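PDB 4S3J: cortical-lytic enzyme from Bacillus cereus, which is an N-acetylglucosaminidase that degrades spore cortex peptidoglycan during germination, probably recognising muramic acid delta-lactam in partially degraded material. Local coordinates for residues N53-Q58 with Q93-P98; Q4-R9 with L46-K51. One frame throughout, in Å; residues are numbered along the deposited sequence.

The two contacts are the two-stranded antiparallel sheets of two successive LysM domains, contact 2 from the first and contact 1 from the second, with strands 45-49 and 54-56 following each other in the chain. Their centres lie about 11 Å apart and they touch directly: Tyr56 N is 2.9 Å from Gln4 OE1, and Gln58 OE1 is 3.1 Å from Thr7 N, both probable hydrogen bonds, while Gln58 CG packs 3.3 Å from Ile5 O. Contact 2 also faces helices 387-400 and 415-424 of the catalytic TIM-barrel part of the chain. Both sheets lie away from Glu220, the probable proton donor.

Contact 1 (N53-Q58 with Q93-P98); sequences NNYYVQ and QQLYVP. With EDO (1,2-ethanediol), chain D.
The segments 53-58 and 93-98 form the antiparallel two-stranded sheet of the second LysM domain, its terminal strands brought together around the intervening helices. Tyr55 and Leu95 are the hydrogen-bonded pair: Leu95 N reaches Tyr55 O at 2.8 Å, nearly along the C=O axis. Val57 N continues the ladder to Gln93 O. Beyond the strand, Asn53 ND2 meets Val97 O at 2.9 Å in both the amide and carbonyl planes, whereas Val97 N approaches Asn53 O from above its carbonyl plane. The Tyr96 ring runs alongside the Asn53 side chain, with CE2 3.6 Å from Asn53 CB.

On the face of Tyr55 and Leu95 the packing is mainly apolar, continued past the strand ends by Val57 and Val97: Val97 CG2 lies 3.6 Å from Tyr55 CB, and Leu95 CD1 is 3.8 Å from Val57 CG2. Helix 63-70 packs on Tyr55, Leu95 and Val97, while Val57 meets Leu89 and Tyr55 OH bonds Asp61. A 1,2-ethanediol, probably from the crystallisation liquor, sets O2 2.9 Å from Asn54 O, takes a weak bond from Asn54 N and rests C1 on Val97 CB.

On the other face the extended Gln94 chain delivers NE2 to a lone pair of Asn54 OD1 at 2.8 Å, the amide planes nearly perpendicular (82°). Asn54 ND2 donates to Tyr56 OH and to Thr50 O, so both ends of this amide are engaged and its rotation is fixed, opposite the mainly apolar side turned to helix 63-70.

Contact 2 (Q4-R9 with L46-K51); sequences QIVTVR and LIVNTK
Strands 4-7 and 46-49 make the antiparallel sheet of the first LysM domain, in which the first and last strands of the beta-alpha-alpha-beta fold pair side by side; their short axes cross at 123°, so the ribbon is markedly twisted. Four backbone hydrogen bonds tie it together in two reciprocal pairs. Gln4 and Val48 exchange one pair, with Val48 N 2.8 Å from Gln4 O and nearly along its C=O axis. Val6 and Leu46 exchange the other, Val6 N lying 2.8 Å from Leu46 O in the carbonyl plane.

Apolar packing divides between the two faces. On the one bearing Val6, Leu46 and Val48, Val6 CG2 sits 4.2 Å from Val48 CB, and past the strand end Val8 CG2 closes to 3.6 Å on Leu46 CD1, the two side chains crossing obliquely. Helix 14-21 lies against this side through Leu17 and Tyr21. On the opposite face Ile5 CG1 meets Ile47 CG2 at 4.2 Å, and both isoleucines pack on helix 415-424, so this face lies against the catalytic part of the chain.

The side-chain polar contacts across the sheet centre on Gln4. With CG in the crowded position between backbone N and carbonyl carbon (chi1 76°), its side chain crosses Thr50 at about a right angle. The amide is gripped at its nitrogen end, NE2 donating almost straight (177°) to Ile5 O at 3.1 Å. At the other end, Gln4 OE1 lies 2.8 Å from Thr50 OG1.

Contact 1 (N53-Q58 with Q93-P98)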
loop_
_atom_site.group_PDB
_atom_site.type_symbol
_atom_site.label_atom_id
_atom_site.label_comp_id
_atom_site.label_asym_id
_atom_site.label_seq_id
_atom_site.Cartn_x
_atom_site.Cartn_y
_atom_site.Cartn_z
ATOM N N ASN A 53 -5.050 25.185 -10.247
ATOM C CA ASN A 53 -6.505 25.347 -10.243
ATOM C C ASN A 53 -7.162 25.067 -11.591
ATOM O O ASN A 53 -8.188 25.652 -11.925
ATOM C CB ASN A 53 -6.850 26.766 -9.804
ATOM C CG ASN A 53 -6.204 27.128 -8.489
ATOM O OD1 ASN A 53 -5.308 27.977 -8.438
ATOM N ND2 ASN A 53 -6.640 26.483 -7.422
ATOM N N ASN A 54 -6.519 24.201 -12.357
ATOM C CA ASN A 54 -6.902 23.877 -13.723
ATOM C C ASN A 54 -6.853 22.372 -13.961
ATOM O O ASN A 54 -5.840 21.733 -13.692
ATOM C CB ASN A 54 -5.964 24.585 -14.660
ATOM C CG ASN A 54 -6.498 24.666 -16.061
ATOM O OD1 ASN A 54 -7.589 25.199 -16.309
ATOM N ND2 ASN A 54 -5.726 24.159 -17.001
ATOM N N TYR A 55 -7.927 21.817 -14.512
ATOM C CA TYR A 55 -8.030 20.376 -14.660
ATOM C C TYR A 55 -8.685 19.988 -15.969
ATOM O O TYR A 55 -9.691 20.585 -16.352
ATOM C CB TYR A 55 -8.816 19.805 -13.478
ATOM C CG TYR A 55 -8.954 18.308 -13.507
ATOM C CD1 TYR A 55 -7.919 17.492 -13.045
ATOM C CD2 TYR A 55 -10.114 17.694 -13.977
ATOM C CE1 TYR A 55 -8.028 16.142 -13.063
ATOM C CE2 TYR A 55 -10.224 16.320 -14.000
ATOM C CZ TYR A 55 -9.172 15.548 -13.525
ATOM O OH TYR A 55 -9.239 14.168 -13.525
ATOM N N TYR A 56 -8.121 18.987 -16.649
ATOM C CA TYR A 56 -8.711 18.480 -17.887
ATOM C C TYR A 56 -9.283 17.090 -17.643
ATOM O O TYR A 56 -8.590 16.163 -17.220
ATOM C CB TYR A 56 -7.680 18.482 -19.019
ATOM C CG TYR A 56 -7.227 19.891 -19.313
ATOM C CD1 TYR A 56 -8.004 20.750 -20.077
ATOM C CD2 TYR A 56 -6.048 20.384 -18.784
ATOM C CE1 TYR A 56 -7.612 22.050 -20.309
ATOM C CE2 TYR A 56 -5.646 21.678 -19.018
ATOM C CZ TYR A 56 -6.440 22.510 -19.771
ATOM O OH TYR A 56 -6.047 23.807 -20.013
ATOM N N VAL A 57 -10.575 16.971 -17.908
ATOM C CA VAL A 57 -11.340 15.778 -17.569
ATOM C C VAL A 57 -10.783 14.514 -18.237
ATOM O O VAL A 57 -10.396 14.503 -19.415
ATOM C CB VAL A 57 -12.843 15.995 -17.941
ATOM C CG1 VAL A 57 -13.628 14.693 -17.903
ATOM C CG2 VAL A 57 -13.482 17.048 -17.020
ATOM N N GLN A 58 -10.705 13.463 -17.440
ATOM C CA GLN A 58 -10.185 12.170 -17.873
ATOM C C GLN A 58 -11.304 11.139 -18.047
ATOM O O GLN A 58 -12.383 11.293 -17.488
ATOM C CB GLN A 58 -9.172 11.657 -16.847
ATOM C CG GLN A 58 -7.963 12.550 -16.686
ATOM C CD GLN A 58 -7.199 12.681 -17.965
ATOM O OE1 GLN A 58 -6.714 11.680 -18.513
ATOM N NE2 GLN A 58 -7.113 13.912 -18.492
ATOM N N GLN A 93 -12.544 18.210 -21.316
ATOM C CA GLN A 93 -13.269 19.354 -20.760
ATOM C C GLN A 93 -12.423 20.041 -19.697
ATOM O O GLN A 93 -11.878 19.383 -18.809
ATOM C CB GLN A 93 -14.595 18.883 -20.155
ATOM C CG GLN A 93 -15.495 19.977 -19.644
ATOM C CD GLN A 93 -16.819 19.451 -19.142
ATOM O OE1 GLN A 93 -17.181 18.305 -19.398
ATOM N NE2 GLN A 93 -17.552 20.286 -18.426
ATOM N N GLN A 94 -12.328 21.357 -19.775
ATOM C CA GLN A 94 -11.548 22.131 -18.827
ATOM C C GLN A 94 -12.386 22.572 -17.639
ATOM O O GLN A 94 -13.443 23.183 -17.818
ATOM C CB GLN A 94 -10.953 23.356 -19.521
ATOM C CG GLN A 94 -10.204 24.291 -18.598
ATOM C CD GLN A 94 -9.712 25.535 -19.302
ATOM O OE1 GLN A 94 -10.310 25.977 -20.284
ATOM N NE2 GLN A 94 -8.683 26.164 -18.746
ATOM N N LEU A 95 -11.871 22.339 -16.426
ATOM C CA LEU A 95 -12.522 22.795 -15.199
ATOM C C LEU A 95 -11.602 23.667 -14.346
ATOM O O LEU A 95 -10.378 23.456 -14.287
ATOM C CB LEU A 95 -12.971 21.600 -14.347
ATOM C CG LEU A 95 -13.940 20.627 -15.003
ATOM C CD1 LEU A 95 -14.149 19.422 -14.072
ATOM C CD2 LEU A 95 -15.267 21.279 -15.326
ATOM N N TYR A 96 -12.214 24.611 -13.633
ATOM C CA TYR A 96 -11.518 25.376 -12.616
ATOM C C TYR A 96 -11.684 24.619 -11.288
ATOM O O TYR A 96 -12.809 24.248 -10.918
ATOM C CB TYR A 96 -12.064 26.809 -12.493
ATOM C CG TYR A 96 -11.331 27.602 -11.440
ATOM C CD1 TYR A 96 -11.724 27.571 -10.126
ATOM C CD2 TYR A 96 -10.200 28.342 -11.767
ATOM C CE1 TYR A 96 -11.031 28.265 -9.153
ATOM C CE2 TYR A 96 -9.491 29.037 -10.801
ATOM C CZ TYR A 96 -9.915 28.980 -9.483
ATOM O OH TYR A 96 -9.240 29.654 -8.482
ATOM N N VAL A 97 -10.577 24.381 -10.592
ATOM C CA VAL A 97 -10.588 23.617 -9.339
ATOM C C VAL A 97 -10.074 24.491 -8.189
ATOM O O VAL A 97 -8.899 24.860 -8.168
ATOM C CB VAL A 97 -9.730 22.340 -9.438
ATOM C CG1 VAL A 97 -9.829 21.506 -8.150
ATOM C CG2 VAL A 97 -10.169 21.477 -10.587
ATOM N N PRO A 98 -10.955 24.865 -7.249
ATOM C CA PRO A 98 -10.467 25.689 -6.135
ATOM C C PRO A 98 -9.453 24.946 -5.284
ATOM O O PRO A 98 -9.401 23.717 -5.372
ATOM C CB PRO A 98 -11.728 25.971 -5.316
ATOM C CG PRO A 98 -12.873 25.749 -6.259
ATOM C CD PRO A 98 -12.415 24.684 -7.211
HETATM C C1 EDO D . -6.529 21.034 -9.840
HETATM O O1 EDO D . -6.089 21.933 -8.820
HETATM C C2 EDO D . -5.298 20.595 -10.603
HETATM O O2 EDO D . -4.625 21.794 -11.006
#

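Contact 2 (Q4-R9 with L46-K51)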
loop_
_atom_site.group_PDB
_atom_site.type_symbol
_atom_site.label_atom_id
_atom_site.label_comp_id
_atom_site.label_asym_id
_atom_site.label_seq_id
_atom_site.Cartn_x
_atom_site.Cartn_y
_atom_site.Cartn_z
ATOM N N GLN A 4 -2.055 16.763 -12.169
ATOM C CA GLN A 4 -3.168 15.865 -12.409
ATOM C C GLN A 4 -2.659 14.587 -13.066
ATOM O O GLN A 4 -1.529 14.531 -13.571
ATOM C CB GLN A 4 -4.239 16.523 -13.254
ATOM C CG GLN A 4 -3.921 16.649 -14.724
ATOM C CD GLN A 4 -5.150 17.013 -15.498
ATOM O OE1 GLN A 4 -5.466 18.206 -15.670
ATOM N NE2 GLN A 4 -5.890 16.008 -15.927
ATOM N N ILE A 5 -3.525 13.586 -13.068
ATOM C CA ILE A 5 -3.286 12.352 -13.802
ATOM C C ILE A 5 -3.797 12.509 -15.251
ATOM O O ILE A 5 -4.878 13.065 -15.486
ATOM C CB ILE A 5 -4.002 11.182 -13.119
ATOM C CG1 ILE A 5 -3.441 10.976 -11.714
ATOM C CG2 ILE A 5 -3.841 9.905 -13.943
ATOM C CD1 ILE A 5 -4.316 10.088 -10.834
ATOM N N VAL A 6 -2.997 12.073 -16.220
ATOM C CA VAL A 6 -3.371 12.059 -17.638
ATOM C C VAL A 6 -3.115 10.651 -18.195
ATOM O O VAL A 6 -2.044 10.079 -17.960
ATOM C CB VAL A 6 -2.577 13.090 -18.461
ATOM C CG1 VAL A 6 -2.928 12.996 -19.945
ATOM C CG2 VAL A 6 -2.873 14.484 -17.959
ATOM N N THR A 7 -4.076 10.109 -18.937
ATOM C CA THR A 7 -3.893 8.818 -19.598
ATOM C C THR A 7 -3.356 9.031 -21.006
ATOM O O THR A 7 -3.905 9.828 -21.774
ATOM C CB THR A 7 -5.223 8.027 -19.659
ATOM O OG1 THR A 7 -5.670 7.738 -18.337
ATOM C CG2 THR A 7 -5.065 6.697 -20.367
ATOM N N VAL A 8 -2.270 8.327 -21.327
ATOM C CA VAL A 8 -1.618 8.422 -22.627
ATOM C C VAL A 8 -2.551 7.917 -23.739
ATOM O O VAL A 8 -3.244 6.910 -23.595
ATOM C CB VAL A 8 -0.300 7.615 -22.616
ATOM C CG1 VAL A 8 0.320 7.504 -24.010
ATOM C CG2 VAL A 8 0.703 8.248 -21.640
ATOM N N ARG A 9 -2.613 8.696 -24.809
ATOM C CA ARG A 9 -3.404 8.384 -26.015
ATOM C C ARG A 9 -2.463 8.147 -27.196
ATOM O O ARG A 9 -1.287 8.536 -27.172
ATOM C CB ARG A 9 -4.385 9.503 -26.315
ATOM C CG ARG A 9 -5.435 9.624 -25.211
ATOM C CD ARG A 9 -6.490 10.703 -25.437
ATOM N NE ARG A 9 -5.948 11.977 -25.878
ATOM C CZ ARG A 9 -6.700 13.036 -26.153
ATOM N NH1 ARG A 9 -8.019 12.964 -26.031
ATOM N NH2 ARG A 9 -6.138 14.168 -26.556
ATOM N N LEU A 46 0.104 8.906 -16.420
ATOM C CA LEU A 46 1.187 9.805 -16.069
ATOM C C LEU A 46 0.653 10.882 -15.137
ATOM O O LEU A 46 -0.555 11.202 -15.165
ATOM C CB LEU A 46 1.795 10.491 -17.295
ATOM C CG LEU A 46 2.389 9.556 -18.352
ATOM C CD1 LEU A 46 2.808 10.376 -19.561
ATOM C CD2 LEU A 46 3.530 8.724 -17.819
ATOM N N ILE A 47 1.541 11.460 -14.332
ATOM C CA ILE A 47 1.197 12.701 -13.667
ATOM C C ILE A 47 1.864 13.855 -14.447
ATOM O O ILE A 47 3.036 13.759 -14.903
ATOM C CB ILE A 47 1.577 12.659 -12.165
ATOM C CG1 ILE A 47 3.037 12.291 -11.934
ATOM C CG2 ILE A 47 0.678 11.644 -11.459
ATOM C CD1 ILE A 47 3.448 12.414 -10.455
ATOM N N VAL A 48 1.074 14.915 -14.666
ATOM C CA VAL A 48 1.464 16.077 -15.479
ATOM C C VAL A 48 1.020 17.376 -14.817
ATOM O O VAL A 48 -0.059 17.440 -14.240
ATOM C CB VAL A 48 0.837 16.012 -16.893
ATOM C CG1 VAL A 48 1.162 17.273 -17.725
ATOM C CG2 VAL A 48 1.294 14.761 -17.630
ATOM N N ASN A 49 1.858 18.400 -14.910
ATOM C CA ASN A 49 1.483 19.772 -14.517
ATOM C C ASN A 49 0.608 20.412 -15.554
ATOM O O ASN A 49 1.075 20.702 -16.660
ATOM C CB ASN A 49 2.741 20.608 -14.317
ATOM C CG ASN A 49 2.460 21.928 -13.644
ATOM O OD1 ASN A 49 1.462 22.569 -13.924
ATOM N ND2 ASN A 49 3.349 22.340 -12.751
ATOM N N THR A 50 -0.661 20.639 -15.209
ATOM C CA THR A 50 -1.631 21.272 -16.115
ATOM C C THR A 50 -2.065 22.628 -15.581
ATOM O O THR A 50 -3.164 23.088 -15.899
ATOM C CB THR A 50 -2.862 20.373 -16.313
ATOM O OG1 THR A 50 -3.435 20.065 -15.031
ATOM C CG2 THR A 50 -2.446 19.054 -16.982
ATOM N N LYS A 51 -1.165 23.252 -14.811
ATOM C CA LYS A 51 -1.348 24.566 -14.178
ATOM C C LYS A 51 -2.249 24.578 -12.949
ATOM O O LYS A 51 -3.103 23.714 -12.742
ATOM C CB LYS A 51 -1.897 25.583 -15.180
ATOM C CG LYS A 51 -1.033 25.756 -16.418
ATOM C CD LYS A 51 0.347 26.265 -16.031
ATOM C CE LYS A 51 1.147 26.723 -17.229
ATOM N NZ LYS A 51 2.458 27.291 -16.810
#